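PDB 5DL5: membrane protein from Acinetobacter baumannii AB307-0294, which forms an outer-membrane beta-barrel of the OprD porin family that probably lets small molecules, antibiotics probably among them, cross the outer membrane. Local coordinates for residues Asp27-Tyr38 against Val53-Gly64; Ala90-His98 against Asp170-Thr178. All coordinates share one frame; numbering follows the deposited sequence.

Contact 1 of 2, residues Asp27-Tyr38 against Val53-Gly64; sequences DANGSILFRTGY and VAQSAIVSIESG. With C8E ((hydroxyethyloxy)tri(ethyloxy)octane), chain C.
The first beta hairpin of an OprD-family barrel brings strand 29-38 against strand 53-62, antiparallel at 163° with axes 4.6 Å apart. Ten backbone hydrogen bonds join five pairs, N29-E62 to G37-A54, without a bulge. I32, F34, T36, Q55, A57 and V59 share the face that meets detergent, while L33, R35, S56, I58 and E62 lie on the other. On the first face T36 OG1 donates to Q55 OE1 (2.6 Å), the amide being brought over by a bend at chi2 (69°) in the glutamine. Q55 NE2 donates to S56 O (3.1 Å) from above the carbonyl plane, and R35 N reaches the same oxygen from the opposite face. A water donates to T36 OG1 and accepts from Q55 NE2. A57 CB lies 3.8 Å from F34 CE1, and I32 CG2 lies over one face of the F34 ring, 3.8 Å above its plane and displaced toward the rim; the C8E chain runs past A57 and Q55. On the opposite face L33 CD2 and I58 CD1 meet side by side at 4.1 Å. R35 makes a salt bridge to D424 and E62 to K115 and R124. Strand 416-428 pairs with the other edge of 29-43, closing the barrel, and strand 70-83 follows 50-62.

Contact 2 of 2, residues Ala90-His98 against Asp170-Thr178; sequences AGNQMIPKH and DQMSDQINT. With C8E ((hydroxyethyloxy)tri(ethyloxy)octane), chain B; PO4 (phosphate ion), chain E.
Q93 and P96 meet D174 where two turns face each other: G91-M94 forms a type I' turn, closed by M94 N to G91 O, and M172-Q175 a type I turn, closed by Q175 N to M172 O. Both Q93 and N92 have positive phi, as the type I' geometry requires. The backbones come closest at P96 and D174, with CA atoms 4.4 Å apart, and a CA-H...O contact runs from P96 CA to D174 O (3.3 Å). Direct polar bonds between the segments are absent; water takes their place. One water accepts from Q93 N and donates to D174 OD2, a second accepts from Q93 NE2 (3.1 Å) and donates to the same OD2, and a third accepts from K97 N and donates to D174 O (2.6 Å). With chi1 at 66°, the carboxylate of D174 sits between its own backbone N and carbonyl carbon and runs alongside the Q93 side chain, the amide and carboxylate planes 81° apart. The M172 side chain, bent at chi2 and chi3, crosses that of Q93 obliquely, its CE 3.6 Å from Q93 CG; SD takes a weak bond from S173 N. Farther along, I176 CD1 meets P96 CG at 3.8 Å, the two side chains nearly perpendicular, and both also touch W107 of strand 106-118. The G91-M94 turn also meets detergent: N92 N donates to C8E O9 (3.0 Å). S173 OG bonds to V143 and N138, while R109 binds Q175 O. D174 OD1 takes a weak bond from Q175 NE2, and K97 NZ stays 6.9 Å from D174 OD2. With two waters donating to OD2, the buried carboxylate is probably stabilised as an anion largely through solvent rather than by a direct salt bridge.

Along the chain both segments of contact 1 precede those of contact 2, and the two lie about 18 Å apart, centre to centre, in one OprD-family barrel. The first is wall, the hairpin of strands 29-43 and 50-62. The second joins the loop between strands 70-83 and 106-118 to the chain leaving strand 160-171, and ties loops to the same barrel wall. They touch directly: I95 CD1 packs 3.6 Å from V53 O, A54 CB meets I95 CG1 at 4.1 Å, and M94 CE lies 4.0 Å from Y38 N. Residues 90-98 thus rest against the hairpin with M94 and I95 while Q93 and P96 face 170-178, which is consistent with a loop folded inward that shapes the channel.

Contact 1 of 2, residues Asp27-Tyr38 against Val53-Gly64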
loop_
_atom_site.group_PDB
_atom_site.type_symbol
_atom_site.label_atom_id
_atom_site.label_comp_id
_atom_site.label_asym_id
_atom_site.label_seq_id
_atom_site.Cartn_x
_atom_site.Cartn_y
_atom_site.Cartn_z
ATOM N N ASP A 27 -29.502 5.694 0.965
ATOM C CA ASP A 27 -28.384 4.771 0.929
ATOM C C ASP A 27 -27.064 5.513 1.231
ATOM O O ASP A 27 -26.019 4.977 0.953
ATOM C CB ASP A 27 -28.229 4.155 -0.508
ATOM C CG ASP A 27 -29.311 3.200 -0.882
ATOM O OD1 ASP A 27 -29.728 2.465 -0.001
ATOM O OD2 ASP A 27 -29.785 3.185 -2.067
ATOM N N ALA A 28 -27.078 6.756 1.695
ATOM C CA ALA A 28 -25.833 7.452 1.783
ATOM C C ALA A 28 -25.002 6.973 2.999
ATOM O O ALA A 28 -25.536 6.534 3.983
ATOM C CB ALA A 28 -26.068 8.954 1.892
ATOM N N ASN A 29 -23.697 7.159 2.955
ATOM C CA ASN A 29 -22.860 6.827 4.101
ATOM C C ASN A 29 -21.727 7.816 4.158
ATOM O O ASN A 29 -21.235 8.221 3.131
ATOM C CB ASN A 29 -22.190 5.488 3.848
ATOM C CG ASN A 29 -23.172 4.364 3.925
ATOM O OD1 ASN A 29 -23.991 4.342 4.820
ATOM N ND2 ASN A 29 -23.159 3.466 2.931
ATOM N N GLY A 30 -21.245 8.082 5.364
ATOM C CA GLY A 30 -20.255 9.096 5.553
ATOM C C GLY A 30 -19.548 8.842 6.861
ATOM O O GLY A 30 -20.175 8.460 7.825
ATOM N N SER A 31 -18.233 9.065 6.851
ATOM C CA SER A 31 -17.421 8.897 8.046
ATOM C C SER A 31 -16.162 9.729 7.979
ATOM O O SER A 31 -15.777 10.280 6.922
ATOM C CB SER A 31 -17.065 7.422 8.291
ATOM O OG SER A 31 -16.112 7.084 7.307
ATOM N N ILE A 32 -15.612 9.940 9.161
ATOM C CA ILE A 32 -14.346 10.655 9.342
ATOM C C ILE A 32 -13.428 9.768 10.180
ATOM O O ILE A 32 -13.830 9.241 11.203
ATOM C CB ILE A 32 -14.531 11.959 10.129
ATOM C CG1 ILE A 32 -15.467 12.814 9.466
ATOM C CG2 ILE A 32 -13.268 12.818 10.222
ATOM C CD1 ILE A 32 -15.663 14.130 10.192
ATOM N N LEU A 33 -12.188 9.708 9.805
ATOM C CA LEU A 33 -11.213 9.009 10.592
ATOM C C LEU A 33 -10.308 10.061 11.085
ATOM O O LEU A 33 -9.671 10.742 10.267
ATOM C CB LEU A 33 -10.424 8.055 9.644
ATOM C CG LEU A 33 -9.162 7.449 10.311
ATOM C CD1 LEU A 33 -9.617 6.792 11.614
ATOM C CD2 LEU A 33 -8.473 6.421 9.386
ATOM N N PHE A 34 -10.214 10.215 12.391
ATOM C CA PHE A 34 -9.141 11.058 12.972
ATOM C C PHE A 34 -7.877 10.271 13.267
ATOM O O PHE A 34 -7.902 9.342 13.990
ATOM C CB PHE A 34 -9.645 11.682 14.235
ATOM C CG PHE A 34 -10.816 12.564 14.023
ATOM C CD1 PHE A 34 -10.614 13.856 13.613
ATOM C CD2 PHE A 34 -12.094 12.110 14.230
ATOM C CE1 PHE A 34 -11.665 14.736 13.472
ATOM C CE2 PHE A 34 -13.183 12.993 14.126
ATOM C CZ PHE A 34 -12.971 14.314 13.717
ATOM N N ARG A 35 -6.764 10.651 12.691
ATOM C CA ARG A 35 -5.575 9.849 12.840
ATOM C C ARG A 35 -4.468 10.707 13.364
ATOM O O ARG A 35 -4.204 11.805 12.800
ATOM C CB ARG A 35 -5.139 9.325 11.474
ATOM C CG ARG A 35 -3.780 8.689 11.529
ATOM C CD ARG A 35 -3.538 7.986 10.215
ATOM N NE ARG A 35 -4.135 6.689 10.178
ATOM C CZ ARG A 35 -4.414 6.044 9.067
ATOM N NH1 ARG A 35 -4.125 6.596 7.846
ATOM N NH2 ARG A 35 -4.961 4.812 9.177
ATOM N N THR A 36 -3.902 10.294 14.486
ATOM C CA THR A 36 -2.705 10.937 15.006
ATOM C C THR A 36 -1.540 9.984 14.678
ATOM O O THR A 36 -1.550 8.794 15.070
ATOM C CB THR A 36 -2.799 11.111 16.531
ATOM O OG1 THR A 36 -4.110 11.529 16.920
ATOM C CG2 THR A 36 -1.770 12.068 17.068
ATOM N N GLY A 37 -0.501 10.521 14.067
ATOM C CA GLY A 37 0.713 9.702 13.807
ATOM C C GLY A 37 2.058 10.267 14.211
ATOM O O GLY A 37 2.267 11.460 14.334
ATOM N N TYR A 38 2.982 9.341 14.366
ATOM C CA TYR A 38 4.325 9.533 14.845
ATOM C C TYR A 38 5.155 8.513 14.098
ATOM O O TYR A 38 4.827 7.300 14.181
ATOM C CB TYR A 38 4.303 9.112 16.281
ATOM C CG TYR A 38 5.610 9.200 17.024
ATOM C CD1 TYR A 38 6.542 8.163 16.991
ATOM C CD2 TYR A 38 5.898 10.294 17.830
ATOM C CE1 TYR A 38 7.737 8.237 17.696
ATOM C CE2 TYR A 38 7.105 10.377 18.531
ATOM C CZ TYR A 38 8.008 9.334 18.443
ATOM O OH TYR A 38 9.183 9.449 19.128
ATOM N N VAL A 53 5.553 14.067 13.116
ATOM C CA VAL A 53 4.377 13.945 14.002
ATOM C C VAL A 53 3.289 14.864 13.468
ATOM O O VAL A 53 3.594 16.050 13.102
ATOM C CB VAL A 53 4.657 14.271 15.481
ATOM C CG1 VAL A 53 3.468 13.846 16.344
ATOM C CG2 VAL A 53 5.945 13.624 16.000
ATOM N N ALA A 54 2.031 14.329 13.394
ATOM C CA ALA A 54 0.915 14.990 12.752
ATOM C C ALA A 54 -0.479 14.430 13.124
ATOM O O ALA A 54 -0.568 13.347 13.728
ATOM C CB ALA A 54 1.132 15.000 11.231
ATOM N N GLN A 55 -1.525 15.265 12.928
ATOM C CA GLN A 55 -2.908 14.931 13.175
ATOM C C GLN A 55 -3.678 15.140 11.892
ATOM O O GLN A 55 -3.496 16.194 11.243
ATOM C CB GLN A 55 -3.488 15.832 14.251
ATOM C CG GLN A 55 -4.980 15.628 14.492
ATOM C CD GLN A 55 -5.302 14.314 15.135
ATOM O OE1 GLN A 55 -4.651 13.971 16.132
ATOM N NE2 GLN A 55 -6.232 13.520 14.542
ATOM N N SER A 56 -4.530 14.179 11.531
ATOM C CA SER A 56 -5.324 14.274 10.300
ATOM C C SER A 56 -6.730 14.023 10.621
ATOM O O SER A 56 -7.053 13.314 11.582
ATOM C CB SER A 56 -4.922 13.149 9.310
ATOM O OG SER A 56 -3.672 13.600 8.854
ATOM N N ALA A 57 -7.576 14.533 9.737
ATOM C CA ALA A 57 -9.003 14.155 9.713
ATOM C C ALA A 57 -9.302 13.757 8.267
ATOM O O ALA A 57 -9.156 14.567 7.363
ATOM C CB ALA A 57 -9.926 15.283 10.146
ATOM N N ILE A 58 -9.770 12.532 8.078
ATOM C CA ILE A 58 -9.885 11.986 6.700
ATOM C C ILE A 58 -11.355 11.733 6.493
ATOM O O ILE A 58 -11.954 10.983 7.250
ATOM C CB ILE A 58 -9.124 10.681 6.563
ATOM C CG1 ILE A 58 -7.591 10.938 6.881
ATOM C CG2 ILE A 58 -9.407 10.110 5.145
ATOM C CD1 ILE A 58 -6.888 9.741 7.481
ATOM N N VAL A 59 -11.940 12.373 5.491
ATOM C CA VAL A 59 -13.337 12.270 5.295
ATOM C C VAL A 59 -13.661 11.367 4.123
ATOM O O VAL A 59 -12.987 11.476 3.069
ATOM C CB VAL A 59 -13.920 13.667 5.049
ATOM C CG1 VAL A 59 -15.402 13.550 4.871
ATOM C CG2 VAL A 59 -13.709 14.490 6.296
ATOM N N SER A 60 -14.715 10.549 4.279
ATOM C CA SER A 60 -15.297 9.807 3.138
ATOM C C SER A 60 -16.789 9.890 3.147
ATOM O O SER A 60 -17.404 9.545 4.194
ATOM C CB SER A 60 -14.909 8.304 3.088
ATOM O OG SER A 60 -15.611 7.739 1.936
ATOM N N ILE A 61 -17.381 10.431 2.046
ATOM C CA ILE A 61 -18.868 10.609 1.913
ATOM C C ILE A 61 -19.242 10.009 0.563
ATOM O O ILE A 61 -18.498 10.221 -0.465
ATOM C CB ILE A 61 -19.304 12.061 2.030
ATOM C CG1 ILE A 61 -19.042 12.557 3.429
ATOM C CG2 ILE A 61 -20.843 12.268 1.854
ATOM C CD1 ILE A 61 -19.221 14.054 3.480
ATOM N N GLU A 62 -20.258 9.131 0.613
ATOM C CA GLU A 62 -20.755 8.412 -0.574
ATOM C C GLU A 62 -22.268 8.557 -0.469
ATOM O O GLU A 62 -22.830 8.056 0.498
ATOM C CB GLU A 62 -20.367 6.942 -0.523
ATOM C CG GLU A 62 -18.851 6.661 -0.837
ATOM C CD GLU A 62 -18.476 7.167 -2.253
ATOM O OE1 GLU A 62 -19.305 7.291 -3.214
ATOM O OE2 GLU A 62 -17.310 7.534 -2.434
ATOM N N SER A 63 -22.884 9.249 -1.442
ATOM C CA SER A 63 -24.307 9.280 -1.603
ATOM C C SER A 63 -24.794 7.874 -1.899
ATOM O O SER A 63 -24.012 7.053 -2.267
ATOM C CB SER A 63 -24.776 10.194 -2.731
ATOM O OG SER A 63 -24.489 9.731 -4.017
ATOM N N GLY A 64 -26.067 7.623 -1.730
ATOM C CA GLY A 64 -26.583 6.489 -2.379
ATOM C C GLY A 64 -26.792 6.727 -3.899
ATOM O O GLY A 64 -26.444 7.784 -4.420
HETATM C C8 C8E C . -5.428 23.615 4.486
HETATM O O9 C8E C . -5.682 23.695 5.885
HETATM C C10 C8E C . -5.903 22.453 6.590
HETATM C C11 C8E C . -6.499 22.692 7.972
HETATM O O12 C8E C . -6.931 21.467 8.588
HETATM C C13 C8E C . -8.291 21.473 9.059
HETATM C C14 C8E C . -8.658 20.231 9.881
HETATM O O15 C8E C . -7.610 19.986 10.799
HETATM C C16 C8E C . -7.426 18.633 11.238
HETATM C C17 C8E C . -8.586 18.212 12.093
HETATM O O18 C8E C . -8.136 17.181 12.985
HETATM C C19 C8E C . -7.908 17.712 14.299
HETATM C C20 C8E C . -8.898 17.215 15.282
HETATM O O21 C8E C . -8.313 17.540 16.539
HETATM O O HOH W 1 -6.602 10.816 16.016
#

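Contact 2 of 2, residues Ala90-His98 against Asp170-Thr178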
loop_
_atom_site.group_PDB
_atom_site.type_symbol
_atom_site.label_atom_id
_atom_site.label_comp_id
_atom_site.label_asym_id
_atom_site.label_seq_id
_atom_site.Cartn_x
_atom_site.Cartn_y
_atom_site.Cartn_z
ATOM N N ALA A 90 11.129 16.122 9.149
ATOM C CA ALA A 90 10.098 15.291 8.672
ATOM C C ALA A 90 10.474 14.413 7.383
ATOM O O ALA A 90 11.277 14.803 6.625
ATOM C CB ALA A 90 8.901 16.123 8.338
ATOM N N GLY A 91 9.743 13.352 7.083
ATOM C CA GLY A 91 10.085 12.549 5.936
ATOM C C GLY A 91 9.171 11.366 5.892
ATOM O O GLY A 91 8.176 11.312 6.622
ATOM N N ASN A 92 9.508 10.436 5.003
ATOM C CA ASN A 92 8.835 9.172 4.943
ATOM C C ASN A 92 7.415 9.366 4.539
ATOM O O ASN A 92 6.575 8.692 4.990
ATOM C CB ASN A 92 8.987 8.391 6.257
ATOM C CG ASN A 92 10.410 8.340 6.711
ATOM O OD1 ASN A 92 11.394 7.834 5.991
ATOM N ND2 ASN A 92 10.626 8.931 7.810
ATOM N N GLN A 93 7.173 10.355 3.693
ATOM C CA GLN A 93 5.867 10.636 3.173
ATOM C C GLN A 93 4.765 10.922 4.194
ATOM O O GLN A 93 3.603 10.705 3.891
ATOM C CB GLN A 93 5.443 9.502 2.173
ATOM C CG GLN A 93 6.366 9.427 1.020
ATOM C CD GLN A 93 7.763 8.843 1.287
ATOM O OE1 GLN A 93 7.992 7.791 1.981
ATOM N NE2 GLN A 93 8.732 9.598 0.785
ATOM N N MET A 94 5.144 11.498 5.344
ATOM C CA MET A 94 4.228 11.850 6.445
ATOM C C MET A 94 3.661 13.280 6.337
ATOM O O MET A 94 2.461 13.487 6.583
ATOM C CB MET A 94 4.970 11.733 7.758
ATOM C CG MET A 94 5.261 10.319 8.197
ATOM S SD MET A 94 3.774 9.413 8.803
ATOM C CE MET A 94 3.545 10.098 10.441
ATOM N N ILE A 95 4.490 14.225 5.881
ATOM C CA ILE A 95 4.166 15.648 5.934
ATOM C C ILE A 95 4.689 16.334 4.681
ATOM O O ILE A 95 5.878 16.220 4.401
ATOM C CB ILE A 95 4.776 16.324 7.221
ATOM C CG1 ILE A 95 4.156 15.665 8.472
ATOM C CG2 ILE A 95 4.440 17.772 7.238
ATOM C CD1 ILE A 95 4.913 16.109 9.752
ATOM N N PRO A 96 3.849 17.111 3.984
ATOM C CA PRO A 96 4.380 17.920 2.884
ATOM C C PRO A 96 5.488 18.863 3.334
ATOM O O PRO A 96 5.386 19.413 4.445
ATOM C CB PRO A 96 3.189 18.752 2.433
ATOM C CG PRO A 96 1.971 18.003 2.925
ATOM C CD PRO A 96 2.378 17.264 4.172
ATOM N N LYS A 97 6.402 19.166 2.421
ATOM C CA LYS A 97 7.581 19.965 2.685
ATOM C C LYS A 97 7.648 21.110 1.679
ATOM O O LYS A 97 7.153 20.990 0.537
ATOM C CB LYS A 97 8.873 19.098 2.673
ATOM C CG LYS A 97 9.004 18.279 3.954
ATOM C CD LYS A 97 10.373 17.656 4.192
ATOM C CE LYS A 97 10.412 16.277 3.617
ATOM N NZ LYS A 97 11.634 15.600 4.032
ATOM N N HIS A 98 8.068 22.290 2.155
ATOM C CA HIS A 98 8.267 23.438 1.313
ATOM C C HIS A 98 9.596 23.221 0.610
ATOM O O HIS A 98 10.385 22.340 0.987
ATOM C CB HIS A 98 8.391 24.705 2.153
ATOM C CG HIS A 98 7.129 25.122 2.841
ATOM N ND1 HIS A 98 6.113 25.776 2.189
ATOM C CD2 HIS A 98 6.728 25.003 4.135
ATOM C CE1 HIS A 98 5.153 26.086 3.051
ATOM N NE2 HIS A 98 5.497 25.619 4.243
ATOM N N ASP A 170 -2.243 11.594 -9.980
ATOM C CA ASP A 170 -1.889 10.831 -8.762
ATOM C C ASP A 170 -1.421 11.821 -7.739
ATOM O O ASP A 170 -0.554 12.582 -8.017
ATOM C CB ASP A 170 -0.807 9.829 -9.144
ATOM C CG ASP A 170 -0.194 9.093 -7.905
ATOM O OD1 ASP A 170 -0.818 9.040 -6.857
ATOM O OD2 ASP A 170 0.937 8.632 -8.017
ATOM N N GLN A 171 -2.095 11.867 -6.605
ATOM C CA GLN A 171 -1.741 12.838 -5.545
ATOM C C GLN A 171 -1.324 12.057 -4.259
ATOM O O GLN A 171 -2.176 11.531 -3.541
ATOM C CB GLN A 171 -2.962 13.757 -5.200
ATOM C CG GLN A 171 -2.533 14.846 -4.158
ATOM C CD GLN A 171 -3.617 15.931 -3.824
ATOM O OE1 GLN A 171 -4.750 15.752 -4.035
ATOM N NE2 GLN A 171 -3.226 16.960 -3.244
ATOM N N MET A 172 -0.015 11.986 -4.026
ATOM C CA MET A 172 0.497 11.197 -2.922
ATOM C C MET A 172 0.250 11.936 -1.593
ATOM O O MET A 172 -0.082 13.146 -1.563
ATOM C CB MET A 172 2.005 10.926 -3.070
ATOM C CG MET A 172 2.296 9.441 -3.200
ATOM S SD MET A 172 1.826 8.519 -1.733
ATOM C CE MET A 172 3.151 9.026 -0.608
ATOM N N SER A 173 0.341 11.156 -0.535
ATOM C CA SER A 173 -0.060 11.628 0.798
ATOM C C SER A 173 0.616 12.887 1.310
ATOM O O SER A 173 0.032 13.650 2.036
ATOM C CB SER A 173 0.258 10.468 1.787
ATOM O OG SER A 173 -0.468 9.319 1.333
ATOM N N ASP A 174 1.857 13.124 0.874
ATOM C CA ASP A 174 2.657 14.248 1.296
ATOM C C ASP A 174 2.813 15.336 0.244
ATOM O O ASP A 174 3.842 16.089 0.242
ATOM C CB ASP A 174 4.062 13.731 1.710
ATOM C CG ASP A 174 4.872 13.153 0.526
ATOM O OD1 ASP A 174 4.300 12.757 -0.527
ATOM O OD2 ASP A 174 6.118 13.148 0.628
ATOM N N GLN A 175 1.848 15.378 -0.677
ATOM C CA GLN A 175 1.859 16.332 -1.724
ATOM C C GLN A 175 0.559 17.184 -1.657
ATOM O O GLN A 175 -0.536 16.625 -1.481
ATOM C CB GLN A 175 1.954 15.629 -3.122
ATOM C CG GLN A 175 3.117 14.636 -3.256
ATOM C CD GLN A 175 4.438 15.356 -3.327
ATOM O OE1 GLN A 175 4.513 16.408 -3.889
ATOM N NE2 GLN A 175 5.468 14.804 -2.684
ATOM N N ILE A 176 0.740 18.485 -1.882
ATOM C CA ILE A 176 -0.378 19.506 -2.009
ATOM C C ILE A 176 -0.932 19.650 -3.455
ATOM O O ILE A 176 -2.107 19.882 -3.642
ATOM C CB ILE A 176 0.177 20.930 -1.614
ATOM C CG1 ILE A 176 0.766 20.894 -0.214
ATOM C CG2 ILE A 176 -0.837 22.055 -1.834
ATOM C CD1 ILE A 176 -0.175 20.267 0.760
ATOM N N ASN A 177 -0.056 19.535 -4.444
ATOM C CA ASN A 177 -0.433 19.602 -5.876
ATOM C C ASN A 177 -1.278 18.411 -6.142
ATOM O O ASN A 177 -1.010 17.320 -5.563
ATOM C CB ASN A 177 0.852 19.519 -6.689
ATOM C CG ASN A 177 0.674 19.883 -8.166
ATOM O OD1 ASN A 177 0.230 19.075 -9.037
ATOM N ND2 ASN A 177 1.096 21.125 -8.479
ATOM N N THR A 178 -2.250 18.550 -7.035
ATOM C CA THR A 178 -3.176 17.456 -7.327
ATOM C C THR A 178 -2.600 16.372 -8.280
ATOM O O THR A 178 -3.160 15.348 -8.396
ATOM C CB THR A 178 -4.445 18.027 -7.934
ATOM O OG1 THR A 178 -4.058 18.793 -9.081
ATOM C CG2 THR A 178 -5.065 19.066 -6.953
HETATM C C6 C8E B . 10.934 13.268 0.418
HETATM C C7 C8E B . 10.899 12.816 1.907
HETATM C C8 C8E B . 12.197 12.181 2.461
HETATM O O9 C8E B . 11.992 11.106 3.448
HETATM C C10 C8E B . 12.627 9.936 2.941
HETATM C C11 C8E B . 11.670 9.190 1.995
HETATM O O12 C8E B . 12.031 7.833 1.852
HETATM C C13 C8E B . 11.982 7.011 3.027
HETATM C C14 C8E B . 10.664 6.290 3.120
HETATM O O15 C8E B . 10.775 4.886 3.341
HETATM C C16 C8E B . 11.559 4.097 2.435
HETATM C C17 C8E B . 10.844 2.747 2.395
HETATM O O18 C8E B . 10.186 2.604 3.690
HETATM C C19 C8E B . 8.906 1.957 3.650
HETATM C C20 C8E B . 8.422 1.752 5.076
HETATM O O21 C8E B . 7.281 0.872 5.285
HETATM P P PO4 E . 2.138 26.834 5.809
HETATM O O1 PO4 E . 2.200 27.292 4.354
HETATM O O2 PO4 E . 2.007 28.015 6.789
HETATM O O3 PO4 E . 3.453 26.117 6.147
HETATM O O4 PO4 E . 0.921 25.918 6.004
HETATM O O HOH W 2 8.383 12.752 2.951
HETATM O O HOH W 3 7.985 12.153 -0.756
HETATM O O HOH W 4 5.950 17.554 -0.172
#